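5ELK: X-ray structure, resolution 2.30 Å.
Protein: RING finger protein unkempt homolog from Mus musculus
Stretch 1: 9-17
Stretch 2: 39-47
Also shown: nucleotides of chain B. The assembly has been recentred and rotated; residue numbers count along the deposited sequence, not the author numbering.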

# COMPACT_ATOMS: atom_id res chain seq x y z
N TYR A 9 1.40 7.55 9.73
CA TYR A 9 2.13 8.25 8.68
C TYR A 9 2.21 7.36 7.44
O TYR A 9 2.14 7.83 6.29
N VAL A 10 2.35 6.06 7.69
CA VAL A 10 2.35 5.08 6.62
C VAL A 10 1.04 5.22 5.88
O VAL A 10 1.01 5.29 4.65
N LEU A 11 -0.05 5.27 6.64
CA LEU A 11 -1.39 5.37 6.09
C LEU A 11 -1.54 6.57 5.17
O LEU A 11 -2.14 6.47 4.11
N GLY A 12 -0.98 7.70 5.58
CA GLY A 12 -1.17 8.94 4.85
C GLY A 12 -0.23 9.13 3.67
O GLY A 12 -0.56 9.87 2.75
N ASN A 13 0.90 8.43 3.68
CA ASN A 13 2.00 8.77 2.77
C ASN A 13 2.65 7.61 2.01
O ASN A 13 3.33 7.84 1.01
N TYR A 14 2.45 6.38 2.47
CA TYR A 14 3.12 5.23 1.87
C TYR A 14 2.88 5.11 0.35
O TYR A 14 1.75 5.00 -0.10
N LYS A 15 3.98 5.11 -0.41
CA LYS A 15 3.96 5.06 -1.88
C LYS A 15 3.07 6.11 -2.53
O LYS A 15 2.46 5.88 -3.57
N THR A 16 3.03 7.28 -1.91
CA THR A 16 2.30 8.43 -2.41
C THR A 16 3.19 9.21 -3.38
O THR A 16 2.71 9.99 -4.22
N GLU A 17 4.49 8.97 -3.28
CA GLU A 17 5.48 9.74 -4.02
C GLU A 17 6.58 8.84 -4.59
O GLU A 17 6.75 7.70 -4.15
N LYS A 39 2.01 0.54 -11.22
CA LYS A 39 1.42 -0.58 -10.49
C LYS A 39 1.82 -0.62 -9.00
O LYS A 39 1.31 -1.44 -8.23
N ASP A 40 2.72 0.28 -8.63
CA ASP A 40 3.27 0.38 -7.27
C ASP A 40 2.70 1.65 -6.62
O ASP A 40 2.78 1.84 -5.41
N ARG A 41 2.12 2.50 -7.46
CA ARG A 41 1.70 3.82 -7.04
C ARG A 41 0.45 3.77 -6.19
O ARG A 41 -0.36 2.85 -6.29
N ARG A 42 0.31 4.78 -5.34
CA ARG A 42 -0.83 4.89 -4.46
C ARG A 42 -1.30 6.34 -4.40
O ARG A 42 -0.53 7.23 -4.05
N ARG A 43 -2.56 6.58 -4.75
CA ARG A 43 -3.15 7.88 -4.54
C ARG A 43 -3.37 8.08 -3.05
O ARG A 43 -3.91 7.21 -2.37
N SER A 44 -2.92 9.22 -2.53
CA SER A 44 -3.12 9.53 -1.14
C SER A 44 -4.62 9.57 -0.86
O SER A 44 -5.34 10.32 -1.53
N PRO A 45 -5.09 8.78 0.12
CA PRO A 45 -6.53 8.76 0.44
C PRO A 45 -7.03 10.05 1.07
O PRO A 45 -8.22 10.13 1.36
N ARG A 46 -6.15 11.03 1.27
CA ARG A 46 -6.55 12.33 1.79
C ARG A 46 -6.93 13.26 0.63
O ARG A 46 -7.74 14.17 0.81
N LYS A 47 -6.33 13.03 -0.54
CA LYS A 47 -6.60 13.82 -1.73
C LYS A 47 -7.63 13.15 -2.66
O LYS A 47 -8.36 13.83 -3.39

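The contact between these two stretches of the unkempt homolog is predominantly polar, and it illustrates how one buried arginine can gather several backbone carbonyl groups from a helix and the turn near it. Arg 42 points toward the first stretch with its chi1, chi2 and chi3 all t, and this extended chain carries the guanidinium to the backbone carbonyls of Leu 11 and Tyr 14. There Arg 42 NH2 donates to Leu 11 O at 2.6 Å with a nearly straight angle, while Arg 42 NH1 donates to Tyr 14 O at 3.0 Å and, weakly, to Leu 11 O at 3.2 Å. Both carbonyl oxygens lie at the guanidinium edge, near its plane, where the N-H groups are directed. The Leu 11 side chain packs against the guanidinium, its CD2 lying 3.6 Å from Arg 42 NH2.

A type II turn from Asn 13 to Thr 16 presents Lys 15 O to Arg 42 N, a weak hydrogen bond of 3.0 Å, and Thr 16 CA makes a C-H...O contact of 3.5 Å with Arg 42 O. Thr 16, chi1 m, turns OG1 back to Asn 13 O in a weak 3.1 Å bond, and the same OG1 rests 3.9 Å from Ser 44 CB. Ser 44, chi1 t, sends its own OG to Gly 12 O at 3.2 Å.

At the other end, Lys 15 points toward the second stretch. With chi1 m, two t angles and chi4 m, it brings Lys 15 NZ to Asp 40, whose chi1 is t, in a salt bridge of 2.9 Å to OD2; a weaker bond of 3.2 Å joins NZ to OD1.

The CA-to-CB bond of Tyr 14, chi1 t, points sideways; its CB is 4.0 Å from Arg 42 NH1, while its OH reaches within 3.0 Å of N2 of G5 in chain B.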

# COMPACT_ATOMS: atom_id res chain seq x y z
CB TYR A 9 3.54 8.58 9.16
CG TYR A 9 4.34 9.44 8.20
CD1 TYR A 9 4.25 10.82 8.23
CD2 TYR A 9 5.19 8.86 7.26
CE1 TYR A 9 4.98 11.61 7.36
CE2 TYR A 9 5.92 9.64 6.38
CZ TYR A 9 5.81 11.01 6.44
OH TYR A 9 6.54 11.79 5.56
CB VAL A 10 2.47 3.65 7.19
CG1 VAL A 10 2.27 2.60 6.08
CG2 VAL A 10 3.80 3.48 7.87
CB LEU A 11 -2.42 5.51 7.20
CG LEU A 11 -3.74 4.75 7.05
CD1 LEU A 11 -4.79 5.40 7.95
CD2 LEU A 11 -4.25 4.61 5.61
CB ASN A 13 3.09 9.52 3.56
CG ASN A 13 2.53 10.71 4.31
OD1 ASN A 13 2.66 10.80 5.54
ND2 ASN A 13 1.89 11.62 3.58
CB TYR A 14 2.64 3.95 2.55
CG TYR A 14 3.38 2.71 2.11
CD1 TYR A 14 4.65 2.46 2.58
CD2 TYR A 14 2.80 1.78 1.27
CE1 TYR A 14 5.34 1.33 2.21
CE2 TYR A 14 3.49 0.64 0.89
CZ TYR A 14 4.75 0.42 1.37
OH TYR A 14 5.46 -0.70 1.01
CB LYS A 15 3.62 3.66 -2.36
CG LYS A 15 4.78 2.72 -2.16
CD LYS A 15 4.43 1.29 -2.47
CE LYS A 15 5.62 0.39 -2.22
NZ LYS A 15 6.83 0.82 -2.98
CB THR A 16 1.89 9.34 -1.23
OG1 THR A 16 0.81 8.71 -0.53
CG2 THR A 16 1.47 10.72 -1.68
CB GLU A 17 6.08 10.82 -3.11
CG GLU A 17 5.13 11.99 -2.86
CD GLU A 17 5.65 12.98 -1.82
OE1 GLU A 17 6.01 12.54 -0.71
OE2 GLU A 17 5.69 14.19 -2.12
CB LYS A 39 1.77 -1.90 -11.19
CG LYS A 39 0.95 -2.16 -12.45
CD LYS A 39 1.60 -3.18 -13.38
CE LYS A 39 1.10 -4.60 -13.13
NZ LYS A 39 1.69 -5.21 -11.91
CB ASP A 40 4.80 0.50 -7.39
CG ASP A 40 5.51 0.29 -6.09
OD1 ASP A 40 5.04 -0.51 -5.26
OD2 ASP A 40 6.57 0.93 -5.90
CB ARG A 41 1.45 4.69 -8.27
CG ARG A 41 1.03 6.11 -7.96
CD ARG A 41 1.12 6.97 -9.19
NE ARG A 41 -0.14 7.64 -9.48
CZ ARG A 41 -0.54 8.77 -8.92
NH1 ARG A 41 0.22 9.37 -8.01
NH2 ARG A 41 -1.70 9.30 -9.25
CB ARG A 42 -0.44 4.39 -3.06
CG ARG A 42 -1.46 4.64 -1.98
CD ARG A 42 -1.27 3.68 -0.83
NE ARG A 42 -2.21 3.91 0.26
CZ ARG A 42 -1.99 4.72 1.29
NH1 ARG A 42 -0.85 5.39 1.38
NH2 ARG A 42 -2.90 4.85 2.24
CB ARG A 43 -4.47 8.01 -5.30
CG ARG A 43 -4.30 7.92 -6.81
CD ARG A 43 -5.63 7.68 -7.51
NE ARG A 43 -6.15 6.35 -7.23
CZ ARG A 43 -7.39 5.96 -7.49
NH1 ARG A 43 -8.25 6.79 -8.05
NH2 ARG A 43 -7.77 4.73 -7.20
CB SER A 44 -2.48 10.87 -0.80
OG SER A 44 -2.58 11.13 0.59
CB PRO A 45 -6.66 7.60 1.42
CG PRO A 45 -5.32 7.45 2.01
CD PRO A 45 -4.35 7.82 0.95
CB ARG A 46 -5.43 12.95 2.64
CG ARG A 46 -4.32 13.66 1.87
CD ARG A 46 -3.26 14.24 2.80
NE ARG A 46 -1.96 14.40 2.14
CZ ARG A 46 -0.87 14.91 2.70
NH1 ARG A 46 -0.91 15.34 3.96
NH2 ARG A 46 0.25 15.01 2.01
CB LYS A 47 -5.31 14.09 -2.52
CG LYS A 47 -4.41 15.18 -1.94
CD LYS A 47 -5.08 16.56 -1.89
CE LYS A 47 -5.37 17.12 -3.28
NZ LYS A 47 -6.73 16.76 -3.79
P G B 5 1.60 -12.21 -2.10
OP1 G B 5 0.69 -12.75 -3.15
OP2 G B 5 2.68 -13.09 -1.57
O5' G B 5 2.33 -10.89 -2.61
C5' G B 5 1.71 -10.04 -3.57
C4' G B 5 2.36 -8.68 -3.60
O4' G B 5 1.92 -7.91 -2.45
C3' G B 5 3.89 -8.67 -3.56
O3' G B 5 4.40 -7.61 -4.37
C2' G B 5 4.20 -8.38 -2.09
O2' G B 5 5.45 -7.77 -1.86
C1' G B 5 3.04 -7.45 -1.72
N9 G B 5 2.71 -7.46 -0.29
C8 G B 5 2.17 -8.51 0.42
N7 G B 5 1.97 -8.22 1.67
C5 G B 5 2.41 -6.91 1.80
C6 G B 5 2.45 -6.06 2.94
O6 G B 5 2.09 -6.30 4.09
N1 G B 5 2.97 -4.80 2.63
C2 G B 5 3.39 -4.42 1.38
N2 G B 5 3.85 -3.16 1.29
N3 G B 5 3.36 -5.20 0.31
C4 G B 5 2.86 -6.42 0.59